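Long-range contacts in phosphatidylinositol 4,5-bisphosphate-binding protein SLM1 (Saccharomyces cerevisiae, PDB 4A6H), which binds phosphatidylinositol 4,5-bisphosphate at the plasma membrane through the PH domain described here and acts with SLM2 as an effector of TORC2 and calcineurin signalling: residues L34-T39 and P48-A53; T58-S63 and V81-Q86; E6-F11 and M107-N112. One frame throughout, in Å; residues are numbered along the deposited sequence.

Contact 1. Residues L34-T39 and P48-A53; sequences LHEFKT and PVMSLA. With I4D (D-myo-inositol-4-phosphate), chain H; PO4 (phosphate ion), chain F.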
loop_
_atom_site.group_PDB
_atom_site.type_symbol
_atom_site.label_atom_id
_atom_site.label_comp_id
_atom_site.label_asym_id
_atom_site.label_seq_id
_atom_site.Cartn_x
_atom_site.Cartn_y
_atom_site.Cartn_z
ATOM N N LEU A 34 10.800 2.657 2.776
ATOM C CA LEU A 34 11.597 3.309 1.754
ATOM C C LEU A 34 12.813 2.403 1.539
ATOM O O LEU A 34 13.658 2.259 2.440
ATOM C CB LEU A 34 12.001 4.715 2.213
ATOM C CG LEU A 34 12.901 5.460 1.227
ATOM C CD1 LEU A 34 12.150 5.747 -0.055
ATOM C CD2 LEU A 34 13.425 6.739 1.857
ATOM N N HIS A 35 12.869 1.744 0.376
ATOM C CA HIS A 35 13.986 0.881 0.038
ATOM C C HIS A 35 14.997 1.623 -0.796
ATOM O O HIS A 35 14.630 2.436 -1.647
ATOM C CB HIS A 35 13.539 -0.311 -0.820
ATOM C CG HIS A 35 12.513 -1.192 -0.181
ATOM N ND1 HIS A 35 12.813 -2.071 0.836
ATOM C CD2 HIS A 35 11.195 -1.363 -0.451
ATOM C CE1 HIS A 35 11.722 -2.731 1.179
ATOM N NE2 HIS A 35 10.728 -2.330 0.406
ATOM N N GLU A 36 16.267 1.338 -0.546
ATOM C CA GLU A 36 17.347 1.766 -1.436
ATOM C C GLU A 36 17.934 0.567 -2.152
ATOM O O GLU A 36 18.191 -0.463 -1.528
ATOM C CB GLU A 36 18.475 2.442 -0.655
ATOM C CG GLU A 36 19.596 2.949 -1.575
ATOM C CD GLU A 36 20.825 3.428 -0.815
ATOM O OE1 GLU A 36 20.875 3.252 0.419
ATOM O OE2 GLU A 36 21.729 4.008 -1.458
ATOM N N PHE A 37 18.136 0.716 -3.456
ATOM C CA PHE A 37 18.882 -0.240 -4.276
ATOM C C PHE A 37 20.084 0.461 -4.890
ATOM O O PHE A 37 20.084 1.682 -5.079
ATOM C CB PHE A 37 17.990 -0.814 -5.378
ATOM C CG PHE A 37 16.752 -1.515 -4.863
ATOM C CD1 PHE A 37 15.594 -0.808 -4.630
ATOM C CD2 PHE A 37 16.750 -2.878 -4.605
ATOM C CE1 PHE A 37 14.448 -1.433 -4.158
ATOM C CE2 PHE A 37 15.597 -3.509 -4.136
ATOM C CZ PHE A 37 14.453 -2.785 -3.903
ATOM N N LYS A 38 21.109 -0.307 -5.220
ATOM C CA LYS A 38 22.280 0.274 -5.856
ATOM C C LYS A 38 21.965 0.812 -7.246
ATOM O O LYS A 38 22.525 1.828 -7.682
ATOM C CB LYS A 38 23.385 -0.770 -5.962
ATOM C CG LYS A 38 24.092 -1.039 -4.648
ATOM C CD LYS A 38 25.153 -2.118 -4.814
ATOM C CE LYS A 38 26.112 -2.123 -3.633
ATOM N NZ LYS A 38 25.398 -2.238 -2.333
ATOM N N THR A 39 21.086 0.114 -7.959
ATOM C CA THR A 39 20.730 0.507 -9.313
ATOM C C THR A 39 19.237 0.444 -9.559
ATOM O O THR A 39 18.466 -0.029 -8.715
ATOM C CB THR A 39 21.377 -0.406 -10.376
ATOM O OG1 THR A 39 20.702 -1.672 -10.391
ATOM C CG2 THR A 39 22.863 -0.638 -10.092
ATOM N N PRO A 48 17.585 -5.122 -1.436
ATOM C CA PRO A 48 17.817 -3.734 -1.013
ATOM C C PRO A 48 19.148 -3.544 -0.286
ATOM O O PRO A 48 19.549 -4.415 0.499
ATOM C CB PRO A 48 16.662 -3.475 -0.028
ATOM C CG PRO A 48 15.589 -4.409 -0.456
ATOM C CD PRO A 48 16.312 -5.658 -0.928
ATOM N N VAL A 49 19.801 -2.406 -0.498
ATOM C CA VAL A 49 20.947 -2.050 0.338
ATOM C C VAL A 49 20.452 -1.728 1.745
ATOM O O VAL A 49 21.118 -2.029 2.742
ATOM C CB VAL A 49 21.765 -0.863 -0.229
ATOM C CG1 VAL A 49 21.932 -0.994 -1.742
ATOM C CG2 VAL A 49 21.125 0.441 0.123
ATOM N N MET A 50 19.266 -1.134 1.831
ATOM C CA MET A 50 18.632 -0.908 3.122
ATOM C C MET A 50 17.142 -0.713 2.922
ATOM O O MET A 50 16.684 -0.299 1.856
ATOM C CB MET A 50 19.236 0.297 3.850
ATOM C CG MET A 50 18.965 1.620 3.165
ATOM S SD MET A 50 19.370 3.089 4.152
ATOM C CE MET A 50 18.732 4.385 3.093
ATOM N N SER A 51 16.382 -1.006 3.968
ATOM C CA SER A 51 14.941 -0.837 3.958
ATOM C C SER A 51 14.549 -0.092 5.225
ATOM O O SER A 51 14.695 -0.616 6.340
ATOM C CB SER A 51 14.229 -2.194 3.893
ATOM O OG SER A 51 14.614 -2.912 2.732
ATOM N N LEU A 52 14.058 1.127 5.046
ATOM C CA LEU A 52 13.699 1.998 6.158
ATOM C C LEU A 52 12.217 1.878 6.467
ATOM O O LEU A 52 11.374 2.279 5.661
ATOM C CB LEU A 52 14.002 3.454 5.796
ATOM C CG LEU A 52 15.464 3.847 5.656
ATOM C CD1 LEU A 52 15.600 5.139 4.860
ATOM C CD2 LEU A 52 16.114 3.989 7.012
ATOM N N ALA A 53 11.893 1.347 7.644
ATOM C CA ALA A 53 10.499 1.128 8.022
ATOM C C ALA A 53 9.762 2.446 8.247
ATOM O O ALA A 53 10.140 3.217 9.116
ATOM C CB ALA A 53 10.441 0.287 9.275
HETATM O O5 I4D H . 14.468 0.618 -10.209
HETATM C C5 I4D H . 13.349 0.281 -9.414
HETATM C C6 I4D H . 12.109 0.511 -10.283
HETATM O O6 I4D H . 12.302 0.835 -11.661
HETATM C C4 I4D H . 13.505 -1.070 -8.827
HETATM O O4 I4D H . 14.674 -1.245 -8.018
HETATM P P4 I4D H . 15.850 -2.187 -8.293
HETATM O O43 I4D H . 16.024 -2.459 -9.724
HETATM O O42 I4D H . 15.558 -3.420 -7.594
HETATM O O41 I4D H . 17.124 -1.671 -7.792
HETATM C C3 I4D H . 12.058 -1.642 -8.387
HETATM O O3 I4D H . 12.056 -2.948 -7.577
HETATM C C2 I4D H . 10.645 -1.246 -8.970
HETATM O O2 I4D H . 9.537 -1.401 -8.130
HETATM C C1 I4D H . 10.677 -0.004 -9.848
HETATM O O1 I4D H . 9.529 0.413 -10.641
HETATM P P PO4 F . 7.220 -4.039 0.977
HETATM O O1 PO4 F . 8.213 -2.913 1.086
HETATM O O2 PO4 F . 7.085 -4.468 -0.448
HETATM O O3 PO4 F . 7.710 -5.232 1.752
HETATM O O4 PO4 F . 5.886 -3.563 1.477
#

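Contact 2. Residues T58-S63 and V81-Q86; sequences TVTEHS and VLHAKQ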
loop_
_atom_site.group_PDB
_atom_site.type_symbol
_atom_site.label_atom_id
_atom_site.label_comp_id
_atom_site.label_asym_id
_atom_site.label_seq_id
_atom_site.Cartn_x
_atom_site.Cartn_y
_atom_site.Cartn_z
ATOM N N THR A 58 9.606 9.780 10.222
ATOM C CA THR A 58 8.799 10.929 9.835
ATOM C C THR A 58 9.600 11.827 8.902
ATOM O O THR A 58 10.825 11.726 8.833
ATOM C CB THR A 58 8.354 11.772 11.049
ATOM O OG1 THR A 58 9.501 12.230 11.781
ATOM C CG2 THR A 58 7.448 10.965 11.968
ATOM N N VAL A 59 8.914 12.691 8.159
ATOM C CA VAL A 59 9.606 13.733 7.416
ATOM C C VAL A 59 9.312 15.060 8.081
ATOM O O VAL A 59 8.154 15.399 8.359
ATOM C CB VAL A 59 9.270 13.750 5.903
ATOM C CG1 VAL A 59 9.902 12.530 5.212
ATOM C CG2 VAL A 59 7.765 13.803 5.668
ATOM N N THR A 60 10.368 15.803 8.370
ATOM C CA THR A 60 10.225 16.958 9.230
ATOM C C THR A 60 10.340 18.246 8.425
ATOM O O THR A 60 9.346 18.942 8.206
ATOM C CB THR A 60 11.230 16.903 10.389
ATOM O OG1 THR A 60 12.546 16.688 9.869
ATOM C CG2 THR A 60 10.885 15.750 11.329
ATOM N N GLU A 61 11.538 18.566 7.970
ATOM C CA GLU A 61 11.718 19.795 7.222
ATOM C C GLU A 61 12.116 19.553 5.779
ATOM O O GLU A 61 12.545 18.449 5.403
ATOM C CB GLU A 61 12.720 20.724 7.909
ATOM C CG GLU A 61 13.995 20.057 8.334
ATOM C CD GLU A 61 14.971 21.016 8.987
ATOM O OE1 GLU A 61 15.000 22.208 8.613
ATOM O OE2 GLU A 61 15.718 20.568 9.877
ATOM N N HIS A 62 11.948 20.590 4.974
ATOM C CA HIS A 62 12.401 20.582 3.606
ATOM C C HIS A 62 12.804 21.974 3.155
ATOM O O HIS A 62 12.473 22.984 3.789
ATOM C CB HIS A 62 11.340 19.992 2.670
ATOM C CG HIS A 62 10.100 20.817 2.568
ATOM N ND1 HIS A 62 10.061 22.013 1.885
ATOM C CD2 HIS A 62 8.855 20.625 3.066
ATOM C CE1 HIS A 62 8.844 22.525 1.967
ATOM N NE2 HIS A 62 8.094 21.704 2.680
ATOM N N SER A 63 13.540 22.025 2.060
ATOM C CA SER A 63 13.980 23.293 1.509
ATOM C C SER A 63 12.798 24.172 1.141
ATOM O O SER A 63 11.755 23.678 0.725
ATOM C CB SER A 63 14.808 23.077 0.240
ATOM O OG SER A 63 15.893 22.188 0.446
ATOM N N VAL A 81 14.400 16.220 5.153
ATOM C CA VAL A 81 14.913 15.476 6.291
ATOM C C VAL A 81 13.972 14.354 6.682
ATOM O O VAL A 81 12.757 14.560 6.828
ATOM C CB VAL A 81 15.094 16.400 7.507
ATOM C CG1 VAL A 81 15.615 15.611 8.699
ATOM C CG2 VAL A 81 16.008 17.570 7.149
ATOM N N LEU A 82 14.548 13.168 6.847
ATOM C CA LEU A 82 13.853 11.989 7.348
ATOM C C LEU A 82 14.347 11.745 8.767
ATOM O O LEU A 82 15.547 11.603 8.996
ATOM C CB LEU A 82 14.131 10.778 6.447
ATOM C CG LEU A 82 13.372 9.487 6.742
ATOM C CD1 LEU A 82 11.881 9.689 6.526
ATOM C CD2 LEU A 82 13.891 8.378 5.848
ATOM N N HIS A 83 13.413 11.706 9.716
ATOM C CA HIS A 83 13.727 11.581 11.138
ATOM C C HIS A 83 13.378 10.188 11.654
ATOM O O HIS A 83 12.319 9.663 11.329
ATOM C CB HIS A 83 12.911 12.614 11.919
ATOM C CG HIS A 83 13.089 12.542 13.404
ATOM N ND1 HIS A 83 14.178 13.090 14.048
ATOM C CD2 HIS A 83 12.300 12.021 14.374
ATOM C CE1 HIS A 83 14.061 12.896 15.349
ATOM N NE2 HIS A 83 12.928 12.253 15.574
ATOM N N ALA A 84 14.261 9.590 12.453
ATOM C CA ALA A 84 13.988 8.278 13.043
ATOM C C ALA A 84 13.366 8.380 14.433
ATOM O O ALA A 84 13.897 9.053 15.320
ATOM C CB ALA A 84 15.262 7.443 13.099
ATOM N N LYS A 85 12.251 7.684 14.626
ATOM C CA LYS A 85 11.544 7.691 15.903
ATOM C C LYS A 85 12.018 6.541 16.772
ATOM O O LYS A 85 11.735 6.496 17.971
ATOM C CB LYS A 85 10.036 7.585 15.677
ATOM C CG LYS A 85 9.426 8.839 15.058
ATOM C CD LYS A 85 7.902 8.803 15.065
ATOM C CE LYS A 85 7.355 7.700 14.171
ATOM N NZ LYS A 85 5.878 7.820 13.983
ATOM N N GLN A 86 12.745 5.611 16.163
ATOM C CA GLN A 86 13.197 4.422 16.858
ATOM C C GLN A 86 14.515 3.937 16.274
ATOM O O GLN A 86 14.848 4.250 15.130
ATOM C CB GLN A 86 12.139 3.319 16.747
ATOM C CG GLN A 86 12.392 2.151 17.669
ATOM C CD GLN A 86 12.678 2.609 19.083
ATOM O OE1 GLN A 86 13.836 2.697 19.498
ATOM N NE2 GLN A 86 11.623 2.921 19.830
#

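Contact 3. Residues E6-F11 and M107-N112; sequences EIKSGF and MSWFDN. With I4D (D-myo-inositol-4-phosphate), chain H.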
loop_
_atom_site.group_PDB
_atom_site.type_symbol
_atom_site.label_atom_id
_atom_site.label_comp_id
_atom_site.label_asym_id
_atom_site.label_seq_id
_atom_site.Cartn_x
_atom_site.Cartn_y
_atom_site.Cartn_z
ATOM N N GLU A 6 4.847 -0.209 -5.990
ATOM C CA GLU A 6 5.645 0.994 -5.864
ATOM C C GLU A 6 4.714 2.192 -5.835
ATOM O O GLU A 6 3.826 2.297 -6.673
ATOM C CB GLU A 6 6.621 1.092 -7.047
ATOM C CG GLU A 6 6.938 2.503 -7.517
ATOM C CD GLU A 6 7.509 2.507 -8.916
ATOM O OE1 GLU A 6 7.656 1.407 -9.487
ATOM O OE2 GLU A 6 7.805 3.595 -9.452
ATOM N N ILE A 7 4.902 3.066 -4.847
ATOM C CA ILE A 7 4.176 4.324 -4.776
ATOM C C ILE A 7 4.973 5.411 -5.476
ATOM O O ILE A 7 4.401 6.279 -6.130
ATOM C CB ILE A 7 3.943 4.748 -3.318
ATOM C CG1 ILE A 7 3.142 3.680 -2.563
ATOM C CG2 ILE A 7 3.285 6.126 -3.247
ATOM C CD1 ILE A 7 1.935 3.167 -3.313
ATOM N N LYS A 8 6.296 5.357 -5.341
ATOM C CA LYS A 8 7.182 6.273 -6.037
ATOM C C LYS A 8 8.549 5.636 -6.165
ATOM O O LYS A 8 8.957 4.880 -5.303
ATOM C CB LYS A 8 7.310 7.600 -5.293
ATOM C CG LYS A 8 8.080 8.636 -6.102
ATOM C CD LYS A 8 8.078 9.989 -5.429
ATOM C CE LYS A 8 8.901 10.998 -6.233
ATOM N NZ LYS A 8 8.274 11.359 -7.548
ATOM N N SER A 9 9.269 5.939 -7.239
ATOM C CA SER A 9 10.631 5.452 -7.368
ATOM C C SER A 9 11.475 6.496 -8.084
ATOM O O SER A 9 10.961 7.335 -8.846
ATOM C CB SER A 9 10.686 4.125 -8.123
ATOM O OG SER A 9 10.231 4.298 -9.452
ATOM N N GLY A 10 12.774 6.463 -7.826
ATOM C CA GLY A 10 13.654 7.418 -8.472
ATOM C C GLY A 10 14.957 7.533 -7.727
ATOM O O GLY A 10 15.106 6.972 -6.641
ATOM N N PHE A 11 15.918 8.228 -8.325
ATOM C CA PHE A 11 17.213 8.426 -7.697
ATOM C C PHE A 11 17.152 9.542 -6.664
ATOM O O PHE A 11 16.517 10.585 -6.894
ATOM C CB PHE A 11 18.281 8.755 -8.746
ATOM C CG PHE A 11 18.647 7.586 -9.636
ATOM C CD1 PHE A 11 19.632 6.691 -9.255
ATOM C CD2 PHE A 11 17.978 7.385 -10.836
ATOM C CE1 PHE A 11 19.967 5.614 -10.072
ATOM C CE2 PHE A 11 18.302 6.305 -11.652
ATOM C CZ PHE A 11 19.286 5.432 -11.266
ATOM N N MET A 107 9.437 17.751 -3.431
ATOM C CA MET A 107 8.138 17.868 -2.790
ATOM C C MET A 107 7.259 16.652 -3.074
ATOM O O MET A 107 6.461 16.254 -2.230
ATOM C CB MET A 107 7.433 19.161 -3.189
ATOM C CG MET A 107 8.013 20.411 -2.515
ATOM S SD MET A 107 7.997 20.350 -0.708
ATOM C CE MET A 107 6.239 20.367 -0.355
ATOM N N SER A 108 7.424 16.043 -4.240
ATOM C CA SER A 108 6.729 14.784 -4.508
ATOM C C SER A 108 7.158 13.691 -3.516
ATOM O O SER A 108 6.320 12.991 -2.951
ATOM C CB SER A 108 6.944 14.337 -5.951
ATOM O OG SER A 108 6.319 13.087 -6.193
ATOM N N TRP A 109 8.464 13.561 -3.290
ATOM C CA TRP A 109 8.959 12.614 -2.294
ATOM C C TRP A 109 8.448 12.972 -0.897
ATOM O O TRP A 109 7.970 12.106 -0.160
ATOM C CB TRP A 109 10.486 12.604 -2.285
ATOM C CG TRP A 109 11.094 11.803 -3.398
ATOM C CD1 TRP A 109 11.656 12.283 -4.547
ATOM C CD2 TRP A 109 11.176 10.373 -3.473
ATOM N NE1 TRP A 109 12.104 11.238 -5.325
ATOM C CE2 TRP A 109 11.834 10.056 -4.682
ATOM C CE3 TRP A 109 10.802 9.331 -2.616
ATOM C CZ2 TRP A 109 12.088 8.737 -5.070
ATOM C CZ3 TRP A 109 11.057 8.021 -3.007
ATOM C CH2 TRP A 109 11.695 7.743 -4.218
ATOM N N PHE A 110 8.567 14.249 -0.536
ATOM C CA PHE A 110 8.210 14.707 0.796
ATOM C C PHE A 110 6.743 14.435 1.071
ATOM O O PHE A 110 6.406 13.866 2.101
ATOM C CB PHE A 110 8.502 16.210 0.942
ATOM C CG PHE A 110 8.239 16.745 2.325
ATOM C CD1 PHE A 110 9.237 16.726 3.291
ATOM C CD2 PHE A 110 6.987 17.232 2.665
ATOM C CE1 PHE A 110 8.993 17.206 4.575
ATOM C CE2 PHE A 110 6.739 17.712 3.942
ATOM C CZ PHE A 110 7.745 17.694 4.898
ATOM N N ASP A 111 5.872 14.812 0.142
ATOM C CA ASP A 111 4.433 14.646 0.388
ATOM C C ASP A 111 3.987 13.181 0.366
ATOM O O ASP A 111 3.139 12.774 1.167
ATOM C CB ASP A 111 3.597 15.456 -0.595
ATOM C CG ASP A 111 3.725 16.944 -0.389
ATOM O OD1 ASP A 111 4.016 17.375 0.745
ATOM O OD2 ASP A 111 3.534 17.680 -1.377
ATOM N N ASN A 112 4.574 12.376 -0.521
ATOM C CA ASN A 112 4.283 10.951 -0.531
ATOM C C ASN A 112 4.737 10.271 0.763
ATOM O O ASN A 112 4.040 9.418 1.297
ATOM C CB ASN A 112 4.886 10.272 -1.765
ATOM C CG ASN A 112 3.988 10.373 -2.983
ATOM O OD1 ASN A 112 3.154 9.500 -3.221
ATOM N ND2 ASN A 112 4.149 11.440 -3.759
HETATM O O5 I4D H . 14.468 0.618 -10.209
HETATM C C5 I4D H . 13.349 0.281 -9.414
HETATM C C6 I4D H . 12.109 0.511 -10.283
HETATM O O6 I4D H . 12.302 0.835 -11.661
HETATM C C4 I4D H . 13.505 -1.070 -8.827
HETATM O O4 I4D H . 14.674 -1.245 -8.018
HETATM P P4 I4D H . 15.850 -2.187 -8.293
HETATM O O43 I4D H . 16.024 -2.459 -9.724
HETATM O O42 I4D H . 15.558 -3.420 -7.594
HETATM O O41 I4D H . 17.124 -1.671 -7.792
HETATM C C3 I4D H . 12.058 -1.642 -8.387
HETATM O O3 I4D H . 12.056 -2.948 -7.577
HETATM C C2 I4D H . 10.645 -1.246 -8.970
HETATM O O2 I4D H . 9.537 -1.401 -8.130
HETATM C C1 I4D H . 10.677 -0.004 -9.848
HETATM O O1 I4D H . 9.529 0.413 -10.641
HETATM O O HOH W 1 13.832 11.178 -7.698
#

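Contact 1. Residues L34-T39 and P48-A53
Strand 34-37 and strand 50-53 run antiparallel, their axes 4.7 Å apart at 169°, and the tight part of the contact lies where Leu34, His35 and Glu36 face Leu52, Ser51 and Met50. Leu34 and Leu52 form a hydrogen-bonded pair. Leu34 N donates to Leu52 O in the carbonyl plane, on a lone pair, whereas Leu52 N, 2.9 Å from Leu34 O, approaches from above that carbonyl's plane. On this face the two leucines lie side by side, CD2 of Leu34 4.0 Å from CD1 of Leu52, and are joined by Glu36 and Met50; the Glu36 carboxylate is paired through a salt bridge with Arg14.

His35 and Ser51 point to the other face. His35 ND1 and Ser51 OG share a hydrogen bond of 2.7 Å in the plane of the ring, and His35 NE2 donates to O1 of a phosphate ion, also at 2.7 Å. In the crystal, bonds at both nitrogens hold the imidazole's rotation. The phosphate, probably from the crystallisation liquor, is held between two subunits by Thr30, Asn32 and His35 of each.

Toward Phe37 the regular pairing ends and the solvent side begins. Val49 and Met50 both face Glu36 in a classic beta bulge, and Val49 N reaches Glu36 O at 2.7 Å along a bent path (138° at the hydrogen). Val49 and Lys38 are exposed, Val49 CG1 3.6 Å from Lys38 CG. Pro48 lies alongside Phe37, Pro48 CG 3.8 Å from Phe37 CE2. Inositol-4-phosphate O42 sits over one face of the Phe37 ring, offset toward its rim. This edge of the PH-domain sheet thus carries Phe37 and Thr39 into one of two inositol-4-phosphate pockets, the one shared with Glu6.

Contact 2. Residues T58-S63 and V81-Q86
Four backbone hydrogen bonds join strand 58-62 to strand 81-84. Thr58 and His83 are a hydrogen-bonded antiparallel pair; His83 N donates to Thr58 O at 2.7 Å, almost straight (173°) and in the carbonyl plane. Farther along, Thr60 N meets Val81 O at 3.1 Å from above the carbonyl plane, and Val81 N returns a bond to Glu61 O. Between these bonds Val59 and Leu82 form a non-hydrogen-bonded pair, with Val59 CG1 3.7 Å from Leu82 CD1.

Thr58 and His83 lie side by side on the other face. The threonine hydroxyl, placed between its own backbone N and carbonyl carbon, lies near the plane of the imidazole at its edge, Thr58 OG1 3.8 Å from His83 CD2. Thr58 CG2 meets Lys85 CD at 3.8 Å, the two side chains crossing at about a right angle. The two methyls of Val81 meet different partners: CG1 lies by Thr60 OG1, and Val81 CG2 by Glu61 CG at 3.4 Å.

In the second shell, Asn95 OD1 is hydrogen-bonded to His83 ND1 and so steadies the ring. The segment axes stand at 131°, far from straight antiparallel, and the backbone turns at Thr60 (psi -72°). Strand 57-62 is the outermost on this side of the sheet within the chain; Leu82 rests on Phe98 of strand 95-99, and Val59 packs against Phe110 and Leu113 of helix 103-116.

Contact 3. Residues E6-F11 and M107-N112
In the PH fold the C-terminal helix, here 103-116, closes one end of the strongly bent sheet, and this contact sets it on the first strand, 8-16; the short axes of strand 8-11 and helix 107-112 are 10.0 Å apart. Lys8 and Trp109 bury the most surface, with Asn112 next. Lys8 leaves the strand toward the helix, CG anti to its backbone N (chi1 -172°), runs extended as far as CE and bends only at chi4. That course lays CE over the indole, 3.3 Å from the centroid of the five-membered ring of Trp109 and 9° off the normal, a close CH-pi contact. Lys8 NZ then stands over the same face in a cation-pi interaction and donates to Ser108 OG at 2.9 Å, so one ammonium group is held by both a pi cloud and a hydroxyl.

Gly10 comes to the indole at its edge: its N is 3.6 Å from Trp109 CZ2. Its backbone angles suit a residue without a side chain. Tyr27 and Phe80 also pack on Trp109.

One turn on, Asn112 points toward the 6-11 segment and touches Ile7, just before the strand, Asn112 OD1 3.4 Å from Ile7 CG2. Its ND2 turns back to Ser108 O, which also accepts from Asn112 N. Ile7 and Lys8 form a classic beta bulge opposite Leu29. Before it, Glu6 OE1 accepts a very short bond from inositol-4-phosphate O1, while Ser9 OG donates to OE2. A water in the indole plane accepts from Trp109 NE1 and donates to Phe11 O, at 2.9 Å each.

In the fold
All three contacts belong to one PH domain, an antiparallel sheet that bends round, with helix 103-116 closing one end. Contacts 1 and 2 come in series along the chain, and both are nested inside the long loop closed by contact 3. Contact 1 lies at one outermost strand, 50-53, and contact 2 at the other, 57-62, their centres about 17 Å apart; contact 3 is about 14 Å from the centre of each. The bend lets Leu52 meet Leu82 from the far side of the sheet. Leu34 on Trp109 and Val59 on Phe110 add apolar links, with His62 edge-to-face on Phe110 at the margin. Contacts 1 and 3 both touch the same inositol-4-phosphate.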